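Local coordinates for protein KLLA0C04147p (Kluyveromyces lactis, PDB 5H2A) that probably binds and transfers sterols as a member of the OSBP family, the piece described here being its ankyrin-repeat domain, at residues 87-91 with 119-125; 160-164 with 198-202; 231-235 with 254-259. All blocks are in the same frame, centred on the assembly; numbering follows the deposited sequence.

Interaction 1: residues 87-91 with 119-125; sequences DVNKQ and DINDCIL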
ATOM      1  N   ASP A  87      11.907  -5.693  -1.849  1.00 16.86           N
ATOM      2  CA  ASP A  87      10.653  -5.015  -1.545  1.00 18.98           C
ATOM      3  C   ASP A  87      10.956  -3.553  -1.231  1.00 14.09           C
ATOM      4  O   ASP A  87      11.588  -3.243  -0.213  1.00 13.26           O
ATOM      5  CB  ASP A  87       9.975  -5.722  -0.380  1.00 20.15           C
ATOM      6  CG  ASP A  87       8.710  -5.038   0.070  1.00 25.57           C
ATOM      7  OD1 ASP A  87       8.259  -4.060  -0.565  1.00 19.71           O
ATOM      8  OD2 ASP A  87       8.160  -5.503   1.084  1.00 25.39           O
ATOM      9  N   VAL A  88      10.485  -2.651  -2.095  1.00 15.71           N
ATOM     10  CA  VAL A  88      10.782  -1.228  -1.937  1.00 16.14           C
ATOM     11  C   VAL A  88      10.170  -0.660  -0.658  1.00 15.16           C
ATOM     12  O   VAL A  88      10.580   0.410  -0.189  1.00 17.22           O
ATOM     13  CB  VAL A  88      10.312  -0.484  -3.210  1.00 19.98           C
ATOM     14  CG1 VAL A  88       8.774  -0.463  -3.310  1.00 16.08           C
ATOM     15  CG2 VAL A  88      10.880   0.924  -3.255  1.00 21.41           C
ATOM     16  N   ASN A  89       9.221  -1.377  -0.048  1.00 14.80           N
ATOM     17  CA  ASN A  89       8.619  -0.965   1.215  1.00 16.61           C
ATOM     18  C   ASN A  89       9.093  -1.791   2.407  1.00 17.05           C
ATOM     19  O   ASN A  89       8.447  -1.753   3.459  1.00 17.61           O
ATOM     20  CB  ASN A  89       7.095  -1.052   1.113  1.00 19.27           C
ATOM     21  CG  ASN A  89       6.554  -0.247  -0.022  1.00 19.52           C
ATOM     22  OD1 ASN A  89       6.866   0.939  -0.132  1.00 18.46           O
ATOM     23  ND2 ASN A  89       5.738  -0.878  -0.884  1.00 18.62           N
ATOM     24  N   LYS A  90      10.173  -2.560   2.254  1.00 16.68           N
ATOM     25  CA  LYS A  90      10.761  -3.303   3.375  1.00 17.12           C
ATOM     26  C   LYS A  90      11.055  -2.402   4.574  1.00 18.34           C
ATOM     27  O   LYS A  90      11.682  -1.348   4.450  1.00 15.20           O
ATOM     28  CB  LYS A  90      12.057  -3.983   2.903  1.00 17.53           C
ATOM     29  CG  LYS A  90      12.878  -4.657   4.014  1.00 21.68           C
ATOM     30  CD  LYS A  90      12.150  -5.842   4.639  1.00 23.84           C
ATOM     31  CE  LYS A  90      13.016  -6.470   5.756  1.00 34.91           C
ATOM     32  NZ  LYS A  90      12.307  -7.591   6.435  1.00 42.26           N
ATOM     33  N   GLN A  91      10.641  -2.838   5.761  1.00 15.13           N
ATOM     34  CA  GLN A  91      10.956  -2.116   6.985  1.00 15.80           C
ATOM     35  C   GLN A  91      12.143  -2.762   7.693  1.00 19.42           C
ATOM     36  O   GLN A  91      12.190  -3.990   7.840  1.00 20.69           O
ATOM     37  CB  GLN A  91       9.745  -2.088   7.917  1.00 18.12           C
ATOM     38  CG  GLN A  91       8.591  -1.239   7.406  1.00 19.23           C
ATOM     39  CD  GLN A  91       7.410  -1.321   8.344  1.00 23.39           C
ATOM     40  OE1 GLN A  91       6.611  -2.244   8.249  1.00 26.88           O
ATOM     41  NE2 GLN A  91       7.328  -0.387   9.285  1.00 19.16           N
ATOM     42  N   ASP A 119       4.705   0.959  -6.839  1.00 22.13           N
ATOM     43  CA  ASP A 119       4.315   0.182  -5.666  1.00 19.21           C
ATOM     44  C   ASP A 119       4.716   0.837  -4.341  1.00 18.63           C
ATOM     45  O   ASP A 119       4.554   0.217  -3.281  1.00 21.48           O
ATOM     46  CB  ASP A 119       4.919  -1.225  -5.757  1.00 21.82           C
ATOM     47  CG  ASP A 119       4.648  -1.880  -7.102  1.00 33.83           C
ATOM     48  OD1 ASP A 119       3.503  -1.772  -7.575  1.00 29.60           O
ATOM     49  OD2 ASP A 119       5.575  -2.470  -7.697  1.00 33.95           O
ATOM     50  N   ILE A 120       5.237   2.066  -4.376  1.00 18.47           N
ATOM     51  CA  ILE A 120       5.688   2.720  -3.153  1.00 20.46           C
ATOM     52  C   ILE A 120       4.513   2.853  -2.193  1.00 22.12           C
ATOM     53  O   ILE A 120       3.360   3.019  -2.603  1.00 20.41           O
ATOM     54  CB  ILE A 120       6.303   4.100  -3.448  1.00 19.31           C
ATOM     55  CG1 ILE A 120       7.191   4.560  -2.289  1.00 15.23           C
ATOM     56  CG2 ILE A 120       5.202   5.141  -3.712  1.00 18.33           C
ATOM     57  CD1 ILE A 120       8.465   3.668  -2.107  1.00 17.57           C
ATOM     58  N   ASN A 121       4.795   2.736  -0.904  1.00 18.26           N
ATOM     59  CA  ASN A 121       3.801   3.029   0.126  1.00 20.01           C
ATOM     60  C   ASN A 121       4.405   4.074   1.064  1.00 20.41           C
ATOM     61  O   ASN A 121       5.150   3.738   1.992  1.00 18.07           O
ATOM     62  CB  ASN A 121       3.371   1.764   0.866  1.00 19.13           C
ATOM     63  CG  ASN A 121       2.223   2.027   1.819  1.00 21.66           C
ATOM     64  OD1 ASN A 121       1.858   3.177   2.050  1.00 20.18           O
ATOM     65  ND2 ASN A 121       1.668   0.975   2.396  1.00 19.04           N
ATOM     66  N   ASP A 122       4.075   5.351   0.819  1.00 18.44           N
ATOM     67  CA  ASP A 122       4.527   6.451   1.655  1.00 16.54           C
ATOM     68  C   ASP A 122       3.656   6.657   2.894  1.00 21.78           C
ATOM     69  O   ASP A 122       3.776   7.715   3.537  1.00 20.35           O
ATOM     70  CB  ASP A 122       4.601   7.753   0.844  1.00 16.88           C
ATOM     71  CG  ASP A 122       3.239   8.214   0.334  1.00 21.73           C
ATOM     72  OD1 ASP A 122       2.271   7.419   0.326  1.00 20.32           O
ATOM     73  OD2 ASP A 122       3.140   9.389  -0.067  1.00 23.15           O
ATOM     74  N   CYS A 123       2.803   5.686   3.244  1.00 20.59           N
ATOM     75  CA  CYS A 123       1.984   5.762   4.455  1.00 20.54           C
ATOM     76  C   CYS A 123       2.509   4.904   5.597  1.00 20.43           C
ATOM     77  O   CYS A 123       1.963   4.959   6.708  1.00 21.13           O
ATOM     78  CB  CYS A 123       0.545   5.352   4.133  1.00 25.40           C
ATOM     79  SG  CYS A 123      -0.236   6.498   2.982  1.00 25.40           S
ATOM     80  N   ILE A 124       3.567   4.132   5.369  1.00 18.50           N
ATOM     81  CA  ILE A 124       4.062   3.203   6.385  1.00 17.85           C
ATOM     82  C   ILE A 124       4.634   3.960   7.578  1.00 20.19           C
ATOM     83  O   ILE A 124       5.415   4.913   7.425  1.00 18.26           O
ATOM     84  CB  ILE A 124       5.101   2.262   5.755  1.00 15.67           C
ATOM     85  CG1 ILE A 124       4.391   1.350   4.741  1.00 16.65           C
ATOM     86  CG2 ILE A 124       5.840   1.489   6.829  1.00 18.48           C
ATOM     87  CD1 ILE A 124       5.317   0.564   3.843  1.00 19.15           C
ATOM     88  N   LEU A 125       4.241   3.537   8.787  1.00 17.39           N
ATOM     89  CA  LEU A 125       4.751   4.120  10.024  1.00 20.51           C
ATOM     90  C   LEU A 125       5.984   3.353  10.485  1.00 21.51           C
ATOM     91  O   LEU A 125       5.976   2.118  10.502  1.00 22.63           O
ATOM     92  CB  LEU A 125       3.685   4.066  11.125  1.00 21.80           C
ATOM     93  CG  LEU A 125       2.355   4.744  10.786  1.00 30.03           C
ATOM     94  CD1 LEU A 125       1.401   4.686  11.986  1.00 37.66           C
ATOM     95  CD2 LEU A 125       2.623   6.171  10.387  1.00 25.81           C
TER
HETATM   96  O   HOH W   1       7.881   2.819   1.579  1.00 24.47           O
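The amide of N89 reaches the backbone of 119-125 and uses both of its ends. On one side ND2 gives a nearly straight hydrogen bond to D119 O, 2.9 Å long. That oxygen lies in the plane of the amide. On the other, OD1 accepts from the backbone N of N121 at 2.8 Å, and this N-H comes from above the carbonyl plane, 36° out of it. With ND2 donating and OD1 accepting, the amide's orientation is set. A water also donates to OD1 and to N121 O. CG of N89 stands anti to the carbonyl carbon (chi1 -56°), which turns the amide to the 119-121 backbone. N89 CB is touched by CD1 of I124 at 3.6 Å. Beside the amide, V88 and I120 cross at about a right angle, with V88 CG2 3.8 Å from I120 CD1. The Q91 side chain crosses I124 obliquely, its NE2 3.4 Å from I124 CG2, while NE2 bonds to G95 O. Each segment carries an Asx turn, through D87 OD1 and N121 OD1. The arrangement is consistent with the asparagine-to-backbone links between neighbouring loops of ankyrin repeats, and 119-125 falls in a sequence range assigned to such a repeat.

Interaction 2: residues 160-164 with 198-202; sequences FRQAF and VLHEF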
ATOM      1  N   PHE A 160     -10.563   5.321  -9.008  1.00 18.22           N
ATOM      2  CA  PHE A 160     -11.575   4.666  -8.173  1.00 18.98           C
ATOM      3  C   PHE A 160     -12.980   4.990  -8.681  1.00 20.80           C
ATOM      4  O   PHE A 160     -13.809   4.095  -8.890  1.00 19.21           O
ATOM      5  CB  PHE A 160     -11.387   5.136  -6.721  1.00 17.00           C
ATOM      6  CG  PHE A 160     -11.943   4.199  -5.649  1.00 18.66           C
ATOM      7  CD1 PHE A 160     -11.888   2.826  -5.778  1.00 19.74           C
ATOM      8  CD2 PHE A 160     -12.429   4.731  -4.454  1.00 22.28           C
ATOM      9  CE1 PHE A 160     -12.360   1.997  -4.752  1.00 22.91           C
ATOM     10  CE2 PHE A 160     -12.896   3.912  -3.431  1.00 18.22           C
ATOM     11  CZ  PHE A 160     -12.861   2.547  -3.579  1.00 18.30           C
ATOM     12  N   ARG A 161     -13.252   6.278  -8.909  1.00 17.02           N
ATOM     13  CA  ARG A 161     -14.557   6.700  -9.421  1.00 19.22           C
ATOM     14  C   ARG A 161     -14.859   6.060 -10.775  1.00 24.40           C
ATOM     15  O   ARG A 161     -15.994   5.633 -11.036  1.00 21.00           O
ATOM     16  CB  ARG A 161     -14.583   8.229  -9.498  1.00 23.50           C
ATOM     17  CG  ARG A 161     -15.887   8.864  -9.981  1.00 28.00           C
ATOM     18  CD  ARG A 161     -17.030   8.593  -9.000  1.00 23.35           C
ATOM     19  NE  ARG A 161     -17.901   7.518  -9.478  1.00 23.28           N
ATOM     20  CZ  ARG A 161     -19.052   7.206  -8.898  1.00 23.11           C
ATOM     21  NH1 ARG A 161     -19.433   7.878  -7.813  1.00 20.46           N
ATOM     22  NH2 ARG A 161     -19.808   6.235  -9.397  1.00 23.90           N
ATOM     23  N   GLN A 162     -13.846   5.960 -11.641  1.00 26.13           N
ATOM     24  CA  GLN A 162     -14.019   5.322 -12.942  1.00 23.48           C
ATOM     25  C   GLN A 162     -14.370   3.841 -12.805  1.00 22.00           C
ATOM     26  O   GLN A 162     -15.215   3.316 -13.547  1.00 22.83           O
ATOM     27  CB  GLN A 162     -12.741   5.496 -13.770  1.00 26.61           C
ATOM     28  CG  GLN A 162     -12.918   5.127 -15.241  1.00 39.33           C
ATOM     29  CD  GLN A 162     -14.016   5.945 -15.914  1.00 59.17           C
ATOM     30  OE1 GLN A 162     -14.067   7.170 -15.775  1.00 66.63           O
ATOM     31  NE2 GLN A 162     -14.906   5.267 -16.637  1.00 62.28           N
ATOM     32  N   ALA A 163     -13.711   3.137 -11.889  1.00 20.78           N
ATOM     33  CA  ALA A 163     -14.033   1.733 -11.682  1.00 19.04           C
ATOM     34  C   ALA A 163     -15.470   1.558 -11.209  1.00 22.16           C
ATOM     35  O   ALA A 163     -16.144   0.609 -11.625  1.00 23.17           O
ATOM     36  CB  ALA A 163     -13.062   1.095 -10.678  1.00 19.80           C
ATOM     37  N   PHE A 164     -15.959   2.452 -10.334  1.00 16.78           N
ATOM     38  CA  PHE A 164     -17.375   2.401  -9.964  1.00 19.00           C
ATOM     39  C   PHE A 164     -18.265   2.686 -11.174  1.00 17.82           C
ATOM     40  O   PHE A 164     -19.279   2.006 -11.378  1.00 19.27           O
ATOM     41  CB  PHE A 164     -17.691   3.402  -8.843  1.00 20.40           C
ATOM     42  CG  PHE A 164     -17.275   2.930  -7.462  1.00 18.58           C
ATOM     43  CD1 PHE A 164     -17.897   1.845  -6.876  1.00 20.28           C
ATOM     44  CD2 PHE A 164     -16.272   3.585  -6.766  1.00 22.36           C
ATOM     45  CE1 PHE A 164     -17.529   1.407  -5.611  1.00 21.78           C
ATOM     46  CE2 PHE A 164     -15.891   3.160  -5.495  1.00 21.01           C
ATOM     47  CZ  PHE A 164     -16.516   2.070  -4.919  1.00 18.08           C
ATOM     48  N   VAL A 198     -20.749   6.781  -2.001  1.00 17.20           N
ATOM     49  CA  VAL A 198     -21.046   5.766  -3.005  1.00 16.87           C
ATOM     50  C   VAL A 198     -22.029   4.752  -2.451  1.00 15.20           C
ATOM     51  O   VAL A 198     -22.809   4.175  -3.211  1.00 18.56           O
ATOM     52  CB  VAL A 198     -19.783   5.072  -3.573  1.00 19.09           C
ATOM     53  CG1 VAL A 198     -18.980   6.050  -4.430  1.00 25.03           C
ATOM     54  CG2 VAL A 198     -18.915   4.425  -2.475  1.00 18.84           C
ATOM     55  N   LEU A 199     -22.056   4.545  -1.127  1.00 15.25           N
ATOM     56  CA  LEU A 199     -23.032   3.588  -0.606  1.00 17.82           C
ATOM     57  C   LEU A 199     -24.458   4.092  -0.816  1.00 19.24           C
ATOM     58  O   LEU A 199     -25.324   3.327  -1.248  1.00 15.43           O
ATOM     59  CB  LEU A 199     -22.767   3.278   0.871  1.00 18.75           C
ATOM     60  CG  LEU A 199     -23.695   2.223   1.508  1.00 18.85           C
ATOM     61  CD1 LEU A 199     -23.648   0.842   0.794  1.00 20.19           C
ATOM     62  CD2 LEU A 199     -23.340   2.044   3.001  1.00 17.87           C
ATOM     63  N   HIS A 200     -24.722   5.382  -0.552  1.00 18.52           N
ATOM     64  CA  HIS A 200     -26.044   5.929  -0.875  1.00 20.09           C
ATOM     65  C   HIS A 200     -26.342   5.802  -2.360  1.00 16.61           C
ATOM     66  O   HIS A 200     -27.458   5.439  -2.761  1.00 16.64           O
ATOM     67  CB  HIS A 200     -26.134   7.403  -0.493  1.00 18.96           C
ATOM     68  CG  HIS A 200     -26.085   7.641   0.975  1.00 25.17           C
ATOM     69  ND1 HIS A 200     -24.918   7.979   1.621  1.00 28.65           N
ATOM     70  CD2 HIS A 200     -27.048   7.590   1.924  1.00 29.77           C
ATOM     71  CE1 HIS A 200     -25.164   8.124   2.910  1.00 31.48           C
ATOM     72  NE2 HIS A 200     -26.448   7.900   3.119  1.00 33.11           N
ATOM     73  N   GLU A 201     -25.359   6.165  -3.183  1.00 16.37           N
ATOM     74  CA  GLU A 201     -25.522   6.181  -4.631  1.00 20.51           C
ATOM     75  C   GLU A 201     -25.930   4.809  -5.155  1.00 18.65           C
ATOM     76  O   GLU A 201     -26.887   4.683  -5.933  1.00 16.75           O
ATOM     77  CB  GLU A 201     -24.208   6.651  -5.273  1.00 18.19           C
ATOM     78  CG  GLU A 201     -24.164   6.470  -6.776  1.00 19.45           C
ATOM     79  CD  GLU A 201     -22.789   6.763  -7.379  1.00 23.14           C
ATOM     80  OE1 GLU A 201     -21.898   7.253  -6.653  1.00 22.90           O
ATOM     81  OE2 GLU A 201     -22.608   6.483  -8.584  1.00 19.69           O
ATOM     82  N   PHE A 202     -25.221   3.759  -4.736  1.00 14.33           N
ATOM     83  CA  PHE A 202     -25.518   2.447  -5.284  1.00 17.26           C
ATOM     84  C   PHE A 202     -26.656   1.742  -4.567  1.00 15.35           C
ATOM     85  O   PHE A 202     -27.258   0.835  -5.153  1.00 19.46           O
ATOM     86  CB  PHE A 202     -24.247   1.592  -5.308  1.00 16.85           C
ATOM     87  CG  PHE A 202     -23.278   2.056  -6.364  1.00 20.50           C
ATOM     88  CD1 PHE A 202     -23.457   1.676  -7.692  1.00 25.17           C
ATOM     89  CD2 PHE A 202     -22.264   2.942  -6.050  1.00 15.20           C
ATOM     90  CE1 PHE A 202     -22.597   2.140  -8.688  1.00 28.63           C
ATOM     91  CE2 PHE A 202     -21.395   3.429  -7.036  1.00 19.13           C
ATOM     92  CZ  PHE A 202     -21.560   3.015  -8.364  1.00 19.49           C
TER
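R161 and E201 form a salt bridge between two helices of the ankyrin-repeat domain, 139-165 and 198-204. The two short segments run nearly parallel, at 15°, with their axes 13.0 Å apart. From CB of R161 the chain leaves with CG anti to the backbone N (chi1 -179°) and then bends at chi2 and chi3, bringing the guanidinium end-on to the carboxylate and nearly coplanar with it. NH1 meets E201 OE1 on its syn lone pair, an almost straight bond of 2.8 Å. NH2 reaches E201 OE2 at 2.9 Å, tilted slightly from the guanidinium plane. NH1 also lies 3.9 Å from V198 CG1. NH2 lies 3.8 Å from F202 CZ and makes a weak hydrogen bond to N165 OD1. E201 OE2 has a second partner in K205, whose charge would favour an ionised carboxylate. With an alanine in place of R161, E201 would probably lose both guanidinium bonds and be left with K205 as a charged partner. Next to the bridge, V198 CG1 sits over one face of the F164 ring, and I214 of helix 208-215 touches F164, V198 and F202. The rings of F164 and F202 meet obliquely, planes at 35°, with F164 CD1 3.8 Å from F202 CE2.

Interaction 3: residues 231-235 with 254-259; sequences PIDLL and LKKMLE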
ATOM      1  N   PRO A 231     -28.258   5.252   4.454  1.00 24.28           N
ATOM      2  CA  PRO A 231     -28.572   4.440   3.266  1.00 21.63           C
ATOM      3  C   PRO A 231     -29.811   3.566   3.429  1.00 25.12           C
ATOM      4  O   PRO A 231     -30.615   3.448   2.495  1.00 24.54           O
ATOM      5  CB  PRO A 231     -27.296   3.606   3.082  1.00 22.64           C
ATOM      6  CG  PRO A 231     -26.203   4.523   3.587  1.00 25.17           C
ATOM      7  CD  PRO A 231     -26.823   5.198   4.794  1.00 28.27           C
ATOM      8  N   ILE A 232     -29.996   2.959   4.602  1.00 23.20           N
ATOM      9  CA  ILE A 232     -31.156   2.092   4.784  1.00 24.33           C
ATOM     10  C   ILE A 232     -32.459   2.897   4.805  1.00 25.89           C
ATOM     11  O   ILE A 232     -33.519   2.371   4.439  1.00 23.93           O
ATOM     12  CB  ILE A 232     -30.969   1.237   6.054  1.00 28.27           C
ATOM     13  CG1 ILE A 232     -31.945   0.045   6.043  1.00 30.90           C
ATOM     14  CG2 ILE A 232     -31.110   2.107   7.307  1.00 26.76           C
ATOM     15  CD1 ILE A 232     -31.674  -0.988   7.127  1.00 37.32           C
ATOM     16  N   ASP A 233     -32.415   4.180   5.194  1.00 25.43           N
ATOM     17  CA  ASP A 233     -33.605   5.031   5.110  1.00 30.54           C
ATOM     18  C   ASP A 233     -34.069   5.250   3.678  1.00 29.02           C
ATOM     19  O   ASP A 233     -35.184   5.739   3.469  1.00 29.06           O
ATOM     20  CB  ASP A 233     -33.357   6.417   5.730  1.00 34.35           C
ATOM     21  CG  ASP A 233     -33.036   6.362   7.215  1.00 44.10           C
ATOM     22  OD1 ASP A 233     -33.545   5.447   7.901  1.00 37.48           O
ATOM     23  OD2 ASP A 233     -32.278   7.250   7.694  1.00 38.64           O
ATOM     24  N   LEU A 234     -33.227   4.960   2.684  1.00 24.58           N
ATOM     25  CA  LEU A 234     -33.602   5.207   1.294  1.00 24.57           C
ATOM     26  C   LEU A 234     -34.511   4.127   0.730  1.00 30.35           C
ATOM     27  O   LEU A 234     -35.102   4.336  -0.331  1.00 29.63           O
ATOM     28  CB  LEU A 234     -32.342   5.324   0.423  1.00 29.26           C
ATOM     29  CG  LEU A 234     -31.294   6.306   0.949  1.00 30.36           C
ATOM     30  CD1 LEU A 234     -30.011   6.242   0.122  1.00 29.85           C
ATOM     31  CD2 LEU A 234     -31.856   7.714   0.964  1.00 34.83           C
ATOM     32  N   LEU A 235     -34.627   2.983   1.406  1.00 28.15           N
ATOM     33  CA  LEU A 235     -35.478   1.890   0.959  1.00 31.98           C
ATOM     34  C   LEU A 235     -36.827   1.961   1.668  1.00 29.24           C
ATOM     35  O   LEU A 235     -36.882   1.948   2.906  1.00 34.45           O
ATOM     36  CB  LEU A 235     -34.808   0.545   1.240  1.00 30.21           C
ATOM     37  CG  LEU A 235     -33.396   0.409   0.682  1.00 28.12           C
ATOM     38  CD1 LEU A 235     -32.744  -0.871   1.179  1.00 31.36           C
ATOM     39  CD2 LEU A 235     -33.466   0.433  -0.838  1.00 33.95           C
ATOM     40  N   LEU A 254     -30.901  -5.776  -0.123  1.00 20.45           N
ATOM     41  CA  LEU A 254     -30.157  -4.586   0.290  1.00 19.24           C
ATOM     42  C   LEU A 254     -30.394  -4.278   1.760  1.00 21.23           C
ATOM     43  O   LEU A 254     -29.458  -3.923   2.482  1.00 20.85           O
ATOM     44  CB  LEU A 254     -30.571  -3.383  -0.567  1.00 15.97           C
ATOM     45  CG  LEU A 254     -30.194  -3.513  -2.046  1.00 18.74           C
ATOM     46  CD1 LEU A 254     -30.937  -2.473  -2.930  1.00 19.23           C
ATOM     47  CD2 LEU A 254     -28.680  -3.343  -2.179  1.00 20.20           C
ATOM     48  N   LYS A 255     -31.644  -4.388   2.215  1.00 18.44           N
ATOM     49  CA  LYS A 255     -31.941  -4.144   3.624  1.00 22.95           C
ATOM     50  C   LYS A 255     -31.149  -5.091   4.526  1.00 23.10           C
ATOM     51  O   LYS A 255     -30.539  -4.661   5.515  1.00 21.81           O
ATOM     52  CB  LYS A 255     -33.449  -4.285   3.853  1.00 23.57           C
ATOM     53  CG  LYS A 255     -33.900  -4.393   5.300  1.00 38.64           C
ATOM     54  CD  LYS A 255     -35.421  -4.174   5.393  1.00 48.44           C
ATOM     55  CE  LYS A 255     -36.007  -4.643   6.722  1.00 57.92           C
ATOM     56  NZ  LYS A 255     -36.437  -6.078   6.689  1.00 65.54           N
ATOM     57  N   LYS A 256     -31.150  -6.386   4.196  1.00 23.40           N
ATOM     58  CA  LYS A 256     -30.425  -7.364   5.012  1.00 29.24           C
ATOM     59  C   LYS A 256     -28.930  -7.077   5.023  1.00 30.71           C
ATOM     60  O   LYS A 256     -28.272  -7.184   6.068  1.00 24.47           O
ATOM     61  CB  LYS A 256     -30.687  -8.781   4.488  1.00 23.76           C
ATOM     62  CG  LYS A 256     -32.094  -9.307   4.779  1.00 32.16           C
ATOM     63  CD  LYS A 256     -32.181 -10.810   4.519  1.00 41.23           C
ATOM     64  CE  LYS A 256     -33.622 -11.266   4.340  1.00 49.67           C
ATOM     65  NZ  LYS A 256     -34.429 -11.035   5.575  1.00 54.16           N
ATOM     66  N   MET A 257     -28.373  -6.720   3.867  1.00 21.02           N
ATOM     67  CA  MET A 257     -26.950  -6.381   3.798  1.00 22.78           C
ATOM     68  C   MET A 257     -26.627  -5.157   4.644  1.00 24.08           C
ATOM     69  O   MET A 257     -25.582  -5.105   5.314  1.00 22.76           O
ATOM     70  CB  MET A 257     -26.547  -6.114   2.349  1.00 22.99           C
ATOM     71  CG  MET A 257     -26.612  -7.297   1.422  1.00 44.64           C
ATOM     72  SD  MET A 257     -26.601  -6.701  -0.280  1.00 45.48           S
ATOM     73  CE  MET A 257     -25.675  -5.187  -0.008  1.00 13.27           C
ATOM     74  N   LEU A 258     -27.499  -4.152   4.613  1.00 22.19           N
ATOM     75  CA  LEU A 258     -27.233  -2.931   5.376  1.00 20.41           C
ATOM     76  C   LEU A 258     -27.368  -3.175   6.871  1.00 28.81           C
ATOM     77  O   LEU A 258     -26.607  -2.607   7.667  1.00 25.46           O
ATOM     78  CB  LEU A 258     -28.180  -1.820   4.923  1.00 18.34           C
ATOM     79  CG  LEU A 258     -27.846  -1.290   3.519  1.00 18.99           C
ATOM     80  CD1 LEU A 258     -28.959  -0.399   3.004  1.00 17.19           C
ATOM     81  CD2 LEU A 258     -26.512  -0.522   3.585  1.00 19.97           C
ATOM     82  N   GLU A 259     -28.326  -4.017   7.265  1.00 22.09           N
ATOM     83  CA  GLU A 259     -28.509  -4.334   8.675  1.00 23.82           C
ATOM     84  C   GLU A 259     -27.318  -5.109   9.219  1.00 26.78           C
ATOM     85  O   GLU A 259     -26.826  -4.808  10.314  1.00 30.82           O
ATOM     86  CB  GLU A 259     -29.809  -5.116   8.871  1.00 23.17           C
ATOM     87  CG  GLU A 259     -31.040  -4.249   8.839  1.00 28.54           C
ATOM     88  CD  GLU A 259     -32.347  -5.059   8.781  1.00 37.91           C
ATOM     89  OE1 GLU A 259     -32.295  -6.303   8.639  1.00 37.26           O
ATOM     90  OE2 GLU A 259     -33.424  -4.438   8.872  1.00 40.14           O
TER
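A short 3-10 turn, 232-234, lies against one side of helix 249-268, with the CA atoms of I232 and K255 6.4 Å apart. The contact is apolar packing between this loop and the C-terminal helix of the ankyrin-repeat domain. L258 carries much of it. Its CD1 branch comes up against the backbone of the turn, 3.8 Å from I232 CA, and lies 4.0 Å from I232 CB. Its other branch, CD2, faces P231 CB at 4.2 Å. I232 reaches past L258 to E259. CG1 stands anti to the backbone N (chi1 -163°) and the chain stays extended, which carries CD1 to the CG methylene of E259 at 3.7 Å. There the two side chains cross at about a right angle. P231 also packs on L199 and H200 of helix 198-204, so the turn touches two helices. L235 closes the other end of the contact, its side chain crossing that of L254 at about a right angle. L254 touches C211 of helix 208-215 as well, which ties the C-terminal helix to the preceding helical pair. L235 drives one methyl against the helix backbone: L235 CD1 lies 3.8 Å from L254 CB and equally far from K255 N.

Overall arrangement
The three contacts follow one another along the elongated domain. Interaction 1 is nearest the chain centre and joins two loops; interaction 3 is the furthest out. Each mixes buried and more open residues. In interaction 1, V88 and I120 are buried beside the partly exposed N89, whose amide bonds to backbone. In interaction 2, F164 and F202 are buried next to a partly exposed salt bridge. Interaction 3 rests mainly on aliphatic packing, with P231 and L258 buried and I232 and E259 partly exposed. Interaction 1 stands apart, about 14 Å from interaction 2 between nearest atoms. Interactions 2 and 3 touch: L199 and H200 pack on P231, and L199 also reaches L258, so helix 198-204 belongs to both neighbourhoods.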